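Local coordinates for protein 3' terminal uridylyl transferase (Trypanosoma brucei, PDB 5HZD) that adds uridines to the 3' ends of guide RNAs, ribosomal RNAs and some mRNAs in trypanosome mitochondria, using UTP and a divalent metal ion, at residues F201-P206 with L213-S218; N296-R301 with L359-S364; L419-I424 with R428-H433. All coordinates share one frame; numbering follows the deposited sequence.

Contact 1: residues F201-P206 with L213-S218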
loop_
_atom_site.group_PDB
_atom_site.type_symbol
_atom_site.label_atom_id
_atom_site.label_comp_id
_atom_site.label_asym_id
_atom_site.label_seq_id
_atom_site.Cartn_x
_atom_site.Cartn_y
_atom_site.Cartn_z
ATOM N N PHE A 201 -14.869 -32.708 1.479
ATOM C CA PHE A 201 -14.313 -33.373 0.316
ATOM C C PHE A 201 -15.433 -34.095 -0.427
ATOM O O PHE A 201 -16.094 -34.951 0.154
ATOM C CB PHE A 201 -13.279 -34.396 0.773
ATOM C CG PHE A 201 -12.082 -33.790 1.446
ATOM C CD1 PHE A 201 -12.098 -33.507 2.811
ATOM C CD2 PHE A 201 -10.918 -33.536 0.717
ATOM C CE1 PHE A 201 -10.985 -32.945 3.422
ATOM C CE2 PHE A 201 -9.801 -32.993 1.326
ATOM C CZ PHE A 201 -9.832 -32.691 2.682
ATOM N N ILE A 202 -15.640 -33.794 -1.717
ATOM C CA ILE A 202 -16.574 -34.565 -2.530
ATOM C C ILE A 202 -15.773 -35.560 -3.356
ATOM O O ILE A 202 -14.840 -35.158 -4.059
ATOM C CB ILE A 202 -17.360 -33.658 -3.502
ATOM C CG1 ILE A 202 -18.110 -32.582 -2.712
ATOM C CG2 ILE A 202 -18.286 -34.467 -4.379
ATOM C CD1 ILE A 202 -18.933 -33.128 -1.630
ATOM N N LEU A 203 -16.129 -36.831 -3.260
ATOM C CA LEU A 203 -15.418 -37.877 -3.990
ATOM C C LEU A 203 -16.172 -38.253 -5.244
ATOM O O LEU A 203 -17.405 -38.155 -5.290
ATOM C CB LEU A 203 -15.261 -39.130 -3.107
ATOM C CG LEU A 203 -14.233 -39.050 -1.971
ATOM C CD1 LEU A 203 -14.651 -38.074 -0.853
ATOM C CD2 LEU A 203 -14.004 -40.450 -1.420
ATOM N N ASN A 204 -15.453 -38.739 -6.255
ATOM C CA ASN A 204 -16.107 -39.139 -7.499
ATOM C C ASN A 204 -16.728 -40.541 -7.512
ATOM O O ASN A 204 -17.220 -41.017 -8.539
ATOM C CB ASN A 204 -15.153 -38.926 -8.694
ATOM C CG ASN A 204 -14.003 -39.893 -8.675
ATOM O OD1 ASN A 204 -13.764 -40.552 -7.660
ATOM N ND2 ASN A 204 -13.281 -39.992 -9.781
ATOM N N GLY A 205 -16.710 -41.218 -6.364
ATOM C CA GLY A 205 -17.345 -42.506 -6.213
ATOM C C GLY A 205 -17.307 -42.821 -4.735
ATOM O O GLY A 205 -16.790 -42.031 -3.961
ATOM N N PRO A 206 -17.858 -43.962 -4.345
ATOM C CA PRO A 206 -17.884 -44.344 -2.929
ATOM C C PRO A 206 -16.507 -44.828 -2.469
ATOM O O PRO A 206 -15.828 -45.548 -3.214
ATOM C CB PRO A 206 -18.904 -45.486 -2.903
ATOM C CG PRO A 206 -18.889 -46.046 -4.282
ATOM C CD PRO A 206 -18.615 -44.888 -5.195
ATOM N N LEU A 213 -10.046 -44.296 5.688
ATOM C CA LEU A 213 -8.933 -44.136 6.629
ATOM C C LEU A 213 -7.760 -43.401 6.001
ATOM O O LEU A 213 -7.069 -42.626 6.676
ATOM C CB LEU A 213 -8.480 -45.488 7.198
ATOM C CG LEU A 213 -9.487 -46.161 8.133
ATOM C CD1 LEU A 213 -8.999 -47.558 8.476
ATOM C CD2 LEU A 213 -9.673 -45.347 9.394
ATOM N N LEU A 214 -7.553 -43.604 4.706
ATOM C CA LEU A 214 -6.469 -42.923 4.013
ATOM C C LEU A 214 -6.763 -41.440 3.890
ATOM O O LEU A 214 -5.875 -40.609 4.098
ATOM C CB LEU A 214 -6.199 -43.564 2.633
ATOM C CG LEU A 214 -5.472 -44.910 2.707
ATOM C CD1 LEU A 214 -5.457 -45.653 1.349
ATOM C CD2 LEU A 214 -4.059 -44.697 3.209
ATOM N N LEU A 215 -8.000 -41.076 3.547
ATOM C CA LEU A 215 -8.321 -39.655 3.412
ATOM C C LEU A 215 -8.201 -38.961 4.763
ATOM O O LEU A 215 -7.631 -37.866 4.868
ATOM C CB LEU A 215 -9.724 -39.456 2.826
ATOM C CG LEU A 215 -10.225 -38.018 2.661
ATOM C CD1 LEU A 215 -9.212 -37.147 1.889
ATOM C CD2 LEU A 215 -11.619 -37.927 2.019
ATOM N N GLU A 216 -8.758 -39.581 5.799
ATOM C CA GLU A 216 -8.676 -38.977 7.134
ATOM C C GLU A 216 -7.219 -38.834 7.564
ATOM O O GLU A 216 -6.833 -37.817 8.182
ATOM C CB GLU A 216 -9.435 -39.829 8.148
ATOM C CG GLU A 216 -10.930 -39.869 7.920
ATOM C CD GLU A 216 -11.632 -40.831 8.855
ATOM O OE1 GLU A 216 -11.217 -40.911 10.037
ATOM O OE2 GLU A 216 -12.585 -41.502 8.403
ATOM N N GLY A 217 -6.425 -39.845 7.232
ATOM C CA GLY A 217 -4.998 -39.846 7.507
ATOM C C GLY A 217 -4.284 -38.691 6.835
ATOM O O GLY A 217 -3.424 -38.054 7.444
ATOM N N SER A 218 -4.622 -38.432 5.572
ATOM C CA SER A 218 -4.035 -37.319 4.829
ATOM C C SER A 218 -4.341 -35.992 5.491
ATOM O O SER A 218 -3.470 -35.102 5.581
ATOM C CB SER A 218 -4.563 -37.304 3.393
ATOM O OG SER A 218 -3.973 -38.346 2.643
#
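L215 of helix 209-223 packs on F201 and L203 of strand 198-203 in a buried, wholly apolar helix-on-sheet contact, within a small alpha+beta unit that the chain builds between strands 174-177 and 285-288 of the mixed five-stranded sheet that carries the probable catalytic aspartates. The two elements are consecutive, and the helix lies against an antiparallel four-stranded sheet in which 198-203 is an inner strand. F201 and L203, two apart, turn toward the helix, whereas I202 between them is exposed. The CA atoms of F201 and L215 are 9.2 Å apart, a gap filled by side chains. With its CG anti to the backbone N (chi1 178°), L215 sends CD1 over the F201 ring and CD2 between F201 and L203. L215 CD1 sits 4.3 Å from the ring centroid of F201 and 15° off the normal, a CH-pi contact displaced toward the rim. L215 CD2 drops to the base of F201, 4.1 Å from F201 CB, and also reaches L203 CD1 at 4.2 Å. M240 of the adjacent strand 239-244 and W233 of the outer strand 228-233 also touch L215. No hydrogen bond crosses the interface, so its cohesion rests on dispersion, the CH-pi approach and exclusion of water.

Contact 2: residues N296-R301 with L359-S364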
loop_
_atom_site.group_PDB
_atom_site.type_symbol
_atom_site.label_atom_id
_atom_site.label_comp_id
_atom_site.label_asym_id
_atom_site.label_seq_id
_atom_site.Cartn_x
_atom_site.Cartn_y
_atom_site.Cartn_z
ATOM N N ASN A 296 10.277 -1.055 0.455
ATOM C CA ASN A 296 9.647 0.270 0.430
ATOM C C ASN A 296 8.782 0.446 1.682
ATOM O O ASN A 296 8.849 1.479 2.362
ATOM C CB ASN A 296 8.749 0.429 -0.785
ATOM C CG ASN A 296 9.518 0.621 -2.062
ATOM O OD1 ASN A 296 10.736 0.588 -2.083
ATOM N ND2 ASN A 296 8.784 0.835 -3.152
ATOM N N SER A 297 7.966 -0.558 2.003
ATOM C CA SER A 297 7.051 -0.432 3.147
ATOM C C SER A 297 7.827 -0.363 4.463
ATOM O O SER A 297 7.446 0.363 5.386
ATOM C CB SER A 297 6.060 -1.611 3.183
ATOM O OG SER A 297 5.225 -1.611 2.033
ATOM N N THR A 298 8.937 -1.086 4.554
ATOM C CA THR A 298 9.726 -1.126 5.764
ATOM C C THR A 298 10.424 0.226 5.969
ATOM O O THR A 298 10.499 0.718 7.102
ATOM C CB THR A 298 10.733 -2.283 5.684
ATOM O OG1 THR A 298 10.006 -3.508 5.502
ATOM C CG2 THR A 298 11.555 -2.361 6.943
ATOM N N LEU A 299 10.861 0.867 4.885
ATOM C CA LEU A 299 11.426 2.224 5.014
ATOM C C LEU A 299 10.366 3.212 5.530
ATOM O O LEU A 299 10.649 4.008 6.454
ATOM C CB LEU A 299 11.925 2.709 3.648
ATOM C CG LEU A 299 12.496 4.141 3.650
ATOM C CD1 LEU A 299 13.646 4.283 4.629
ATOM C CD2 LEU A 299 12.914 4.499 2.209
ATOM N N LEU A 300 9.163 3.139 4.947
ATOM C CA LEU A 300 8.071 4.008 5.390
ATOM C C LEU A 300 7.793 3.770 6.852
ATOM O O LEU A 300 7.637 4.732 7.598
ATOM C CB LEU A 300 6.779 3.810 4.575
ATOM C CG LEU A 300 6.862 4.194 3.084
ATOM C CD1 LEU A 300 5.546 3.979 2.434
ATOM C CD2 LEU A 300 7.245 5.667 2.926
ATOM N N ARG A 301 7.734 2.504 7.280
ATOM C CA ARG A 301 7.389 2.216 8.676
ATOM C C ARG A 301 8.370 2.846 9.653
ATOM O O ARG A 301 7.961 3.453 10.673
ATOM C CB ARG A 301 7.318 0.703 8.892
ATOM C CG ARG A 301 6.754 0.332 10.230
ATOM C CD ARG A 301 6.820 -1.170 10.429
ATOM N NE ARG A 301 6.500 -1.468 11.821
ATOM C CZ ARG A 301 7.387 -1.498 12.828
ATOM N NH1 ARG A 301 8.690 -1.298 12.616
ATOM N NH2 ARG A 301 6.965 -1.737 14.062
ATOM N N LEU A 359 19.400 3.055 2.479
ATOM C CA LEU A 359 20.345 1.918 2.513
ATOM C C LEU A 359 20.416 1.171 3.849
ATOM O O LEU A 359 20.946 0.053 3.913
ATOM C CB LEU A 359 21.744 2.367 2.079
ATOM C CG LEU A 359 21.798 2.871 0.626
ATOM C CD1 LEU A 359 23.224 3.125 0.197
ATOM C CD2 LEU A 359 21.104 1.913 -0.334
ATOM N N GLU A 360 19.874 1.780 4.908
ATOM C CA GLU A 360 19.773 1.148 6.225
ATOM C C GLU A 360 18.791 -0.016 6.298
ATOM O O GLU A 360 18.880 -0.849 7.219
ATOM C CB GLU A 360 19.351 2.182 7.286
ATOM C CG GLU A 360 20.461 3.096 7.699
ATOM C CD GLU A 360 19.998 4.141 8.687
ATOM O OE1 GLU A 360 19.612 3.769 9.823
ATOM O OE2 GLU A 360 20.005 5.335 8.318
ATOM N N ILE A 361 17.839 -0.048 5.375
ATOM C CA ILE A 361 16.894 -1.157 5.252
ATOM C C ILE A 361 17.508 -2.151 4.263
ATOM O O ILE A 361 17.744 -1.808 3.112
ATOM C CB ILE A 361 15.543 -0.701 4.695
ATOM C CG1 ILE A 361 15.026 0.567 5.410
ATOM C CG2 ILE A 361 14.543 -1.830 4.733
ATOM C CD1 ILE A 361 14.877 0.428 6.916
ATOM N N PRO A 362 17.845 -3.365 4.724
ATOM C CA PRO A 362 18.531 -4.300 3.826
ATOM C C PRO A 362 17.645 -4.725 2.664
ATOM O O PRO A 362 16.411 -4.836 2.792
ATOM C CB PRO A 362 18.812 -5.520 4.714
ATOM C CG PRO A 362 18.422 -5.136 6.093
ATOM C CD PRO A 362 17.567 -3.923 6.057
ATOM N N GLU A 363 18.283 -4.927 1.513
ATOM C CA GLU A 363 17.619 -5.494 0.359
ATOM C C GLU A 363 17.390 -6.997 0.616
ATOM O O GLU A 363 16.342 -7.560 0.249
ATOM C CB GLU A 363 18.497 -5.323 -0.901
ATOM C CG GLU A 363 17.851 -5.978 -2.135
ATOM C CD GLU A 363 18.663 -5.826 -3.408
ATOM O OE1 GLU A 363 19.606 -5.010 -3.426
ATOM O OE2 GLU A 363 18.350 -6.530 -4.394
ATOM N N SER A 364 18.358 -7.619 1.279
ATOM C CA SER A 364 18.289 -9.052 1.545
ATOM C C SER A 364 17.209 -9.355 2.576
ATOM O O SER A 364 17.037 -8.610 3.553
ATOM C CB SER A 364 19.612 -9.571 2.066
ATOM O OG SER A 364 19.516 -10.961 2.364
#
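L299 and I361 bring their CA atoms to 6.4 Å, close enough for I361, where the chain leaves the 3-10 segment that ends at 359-360, to lie against helix 292-304. I361 supplies the loop side of the contact, its two branches dividing between successive helix residues. I361 CG1 comes in across L299 at about a right angle, 4.0 Å from both L299 CA and L299 CD1, and so touches the helix backbone as well as the leucine tip. I361 CG2 meets T298 CG2 at 3.8 Å and also lies 4.0 Å from T298 CB. The threonine torsion explains which branch faces the isoleucine: at chi1 -59° its OG1 is turned beside the backbone N, where it hydrogen-bonds I294 O of the preceding turn, and its methyl, anti to that N, is presented to I361. R295 NE of the same helix donates a hydrogen bond to I361 O. Y469 of the proposed nucleotide recognition motif touches both L299 and I361, while P468 touches L299. N296 and S297, on the same helical turn, belong to the UTP-binding site, and S297 OG is hydrogen-bonded to G110 N. Across the segments the contact is purely aliphatic, with the threonine hydroxyl satisfied within its own helix; dispersion between side chains, together with the R295 hydrogen bond, holds the loop to a helix whose neighbouring residues serve the nucleotide.

Contact 3: residues L419-I424 with R428-H433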
loop_
_atom_site.group_PDB
_atom_site.type_symbol
_atom_site.label_atom_id
_atom_site.label_comp_id
_atom_site.label_asym_id
_atom_site.label_seq_id
_atom_site.Cartn_x
_atom_site.Cartn_y
_atom_site.Cartn_z
ATOM N N LEU A 419 14.930 11.421 -0.175
ATOM C CA LEU A 419 15.370 10.846 1.101
ATOM C C LEU A 419 16.703 10.140 0.935
ATOM O O LEU A 419 17.199 9.511 1.868
ATOM C CB LEU A 419 14.322 9.847 1.632
ATOM C CG LEU A 419 12.909 10.401 1.775
ATOM C CD1 LEU A 419 12.009 9.252 2.231
ATOM C CD2 LEU A 419 12.964 11.520 2.770
ATOM N N ASN A 420 17.356 10.262 -0.223
ATOM C CA ASN A 420 18.575 9.494 -0.430
ATOM C C ASN A 420 19.803 10.132 0.178
ATOM O O ASN A 420 20.882 9.515 0.198
ATOM C CB ASN A 420 18.837 9.270 -1.921
ATOM C CG ASN A 420 17.906 8.263 -2.514
ATOM O OD1 ASN A 420 16.785 8.577 -2.840
ATOM N ND2 ASN A 420 18.357 7.018 -2.616
ATOM N N ARG A 421 19.652 11.364 0.642
ATOM C CA ARG A 421 20.717 12.062 1.374
ATOM C C ARG A 421 20.026 13.029 2.309
ATOM O O ARG A 421 18.899 13.433 2.045
ATOM C CB ARG A 421 21.671 12.778 0.396
ATOM C CG ARG A 421 21.008 13.838 -0.481
ATOM C CD ARG A 421 21.843 14.116 -1.749
ATOM N NE ARG A 421 22.203 12.890 -2.447
ATOM C CZ ARG A 421 21.390 12.220 -3.263
ATOM N NH1 ARG A 421 20.129 12.619 -3.486
ATOM N NH2 ARG A 421 21.824 11.104 -3.831
ATOM N N PRO A 422 20.682 13.412 3.420
ATOM C CA PRO A 422 20.027 14.250 4.432
ATOM C C PRO A 422 19.936 15.729 4.090
ATOM O O PRO A 422 19.048 16.417 4.588
ATOM C CB PRO A 422 20.950 14.079 5.656
ATOM C CG PRO A 422 22.289 13.717 5.088
ATOM C CD PRO A 422 21.980 12.878 3.873
ATOM N N GLY A 423 20.846 16.206 3.265
ATOM C CA GLY A 423 20.846 17.607 2.899
ATOM C C GLY A 423 20.020 17.871 1.661
ATOM O O GLY A 423 19.185 17.063 1.283
ATOM N N ILE A 424 20.246 19.015 1.037
ATOM C CA ILE A 424 19.504 19.390 -0.173
ATOM C C ILE A 424 20.015 18.596 -1.371
ATOM O O ILE A 424 21.231 18.481 -1.578
ATOM C CB ILE A 424 19.688 20.892 -0.477
ATOM C CG1 ILE A 424 19.045 21.757 0.610
ATOM C CG2 ILE A 424 19.145 21.262 -1.887
ATOM C CD1 ILE A 424 17.588 21.564 0.793
ATOM N N ARG A 428 20.439 19.297 -10.610
ATOM C CA ARG A 428 21.723 19.107 -11.272
ATOM C C ARG A 428 22.471 17.904 -10.677
ATOM O O ARG A 428 23.103 17.152 -11.414
ATOM C CB ARG A 428 22.555 20.394 -11.239
ATOM C CG ARG A 428 23.906 20.224 -11.926
ATOM C CD ARG A 428 24.678 21.528 -11.912
ATOM N NE ARG A 428 24.032 22.552 -12.736
ATOM C CZ ARG A 428 24.327 22.780 -14.014
ATOM N NH1 ARG A 428 25.255 22.054 -14.624
ATOM N NH2 ARG A 428 23.686 23.730 -14.684
ATOM N N MET A 429 22.320 17.655 -9.371
ATOM C CA MET A 429 23.007 16.502 -8.764
ATOM C C MET A 429 22.570 15.198 -9.410
ATOM O O MET A 429 23.383 14.298 -9.603
ATOM C CB MET A 429 22.800 16.455 -7.231
ATOM C CG MET A 429 23.570 17.552 -6.487
ATOM S SD MET A 429 23.015 17.599 -4.780
ATOM C CE MET A 429 23.229 15.841 -4.528
ATOM N N LEU A 430 21.286 15.088 -9.790
ATOM C CA LEU A 430 20.774 13.847 -10.379
ATOM C C LEU A 430 20.792 13.829 -11.906
ATOM O O LEU A 430 20.423 12.823 -12.515
ATOM C CB LEU A 430 19.333 13.613 -9.906
ATOM C CG LEU A 430 19.117 13.613 -8.386
ATOM C CD1 LEU A 430 17.695 13.127 -8.036
ATOM C CD2 LEU A 430 20.122 12.722 -7.680
ATOM N N GLY A 431 21.171 14.953 -12.503
ATOM C CA GLY A 431 21.152 15.118 -13.947
ATOM C C GLY A 431 19.730 15.419 -14.413
ATOM O O GLY A 431 19.400 15.186 -15.579
ATOM N N TRP A 432 18.916 15.956 -13.517
ATOM C CA TRP A 432 17.514 16.258 -13.815
ATOM C C TRP A 432 17.306 17.760 -14.080
ATOM O O TRP A 432 16.177 18.261 -14.073
ATOM C CB TRP A 432 16.637 15.813 -12.648
ATOM C CG TRP A 432 16.553 14.332 -12.475
ATOM C CD1 TRP A 432 17.194 13.366 -13.216
ATOM C CD2 TRP A 432 15.779 13.640 -11.498
ATOM N NE1 TRP A 432 16.852 12.117 -12.754
ATOM C CE2 TRP A 432 15.997 12.256 -11.692
ATOM C CE3 TRP A 432 14.946 14.057 -10.455
ATOM C CZ2 TRP A 432 15.390 11.284 -10.891
ATOM C CZ3 TRP A 432 14.323 13.118 -9.686
ATOM C CH2 TRP A 432 14.548 11.728 -9.898
ATOM N N HIS A 433 18.399 18.480 -14.332
ATOM C CA HIS A 433 18.325 19.920 -14.584
ATOM C C HIS A 433 18.045 20.247 -16.055
ATOM O O HIS A 433 17.844 21.415 -16.411
ATOM C CB HIS A 433 19.621 20.587 -14.157
ATOM C CG HIS A 433 20.812 20.071 -14.887
ATOM N ND1 HIS A 433 21.189 18.744 -14.844
ATOM C CD2 HIS A 433 21.696 20.691 -15.705
ATOM C CE1 HIS A 433 22.257 18.570 -15.603
ATOM N NE2 HIS A 433 22.585 19.736 -16.135
#
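R421 and M429 make the close part of this surface contact, lying alongside each other and running in opposite directions. M429 CE comes to 3.6 Å from R421 CD and to 3.8 Å from R421 NE, so the methyl rests where the aliphatic chain passes into the guanidinium, oblique to its plane. Both chains bend to get there: chi3 is 50° in the arginine and 51° in the methionine, the latter bringing the methyl back toward R421. L430 adds a looser van der Waals touch, L430 CD2 lying 4.2 Å from R421 NH1. That nitrogen has its polar partners outside the two segments, in a salt bridge with E466 and a hydrogen bond to T425 OG1, which fix the end the leucine lies beside. The short, weakly bonded helix around 427-430 closes in a Schellman motif at G431, whose positive phi (80°) goes with a 3.1 Å bond from G431 N to R428 O. Just beyond it W432 turns one ring face to L430 CD1 and stacks with Y461, carrying the packing inward. On the solvent side the fit is slack: M429 SD is 3.8 Å from I424 O, but the I424 side chain leads away from the segment 428-433, and both residues are exposed.

Overall arrangement
The three contacts follow one another along the chain without interleaving. Contact 1 is remote, its centre 46 Å from that of contact 2 and 64 Å from that of contact 3, on the opposite side of the chain's centre from contact 3. Contact 2 lies nearest to the UTP-binding and probable metal-binding residues: the L299 side chain is about 5 Å from that of UTP-binding Y337, and the T298 side chain about 12 Å from that of D125, a probable catalytic metal ligand. Contacts 1 and 3 lie away from the annotated binding sites. Contacts 2 and 3 lie 20 Å apart by centres and about 5 Å by nearest atoms, without touching. The proposed nucleotide recognition motif links them, since Y469 packs against contact 2 and E466 pairs with R421 in contact 3.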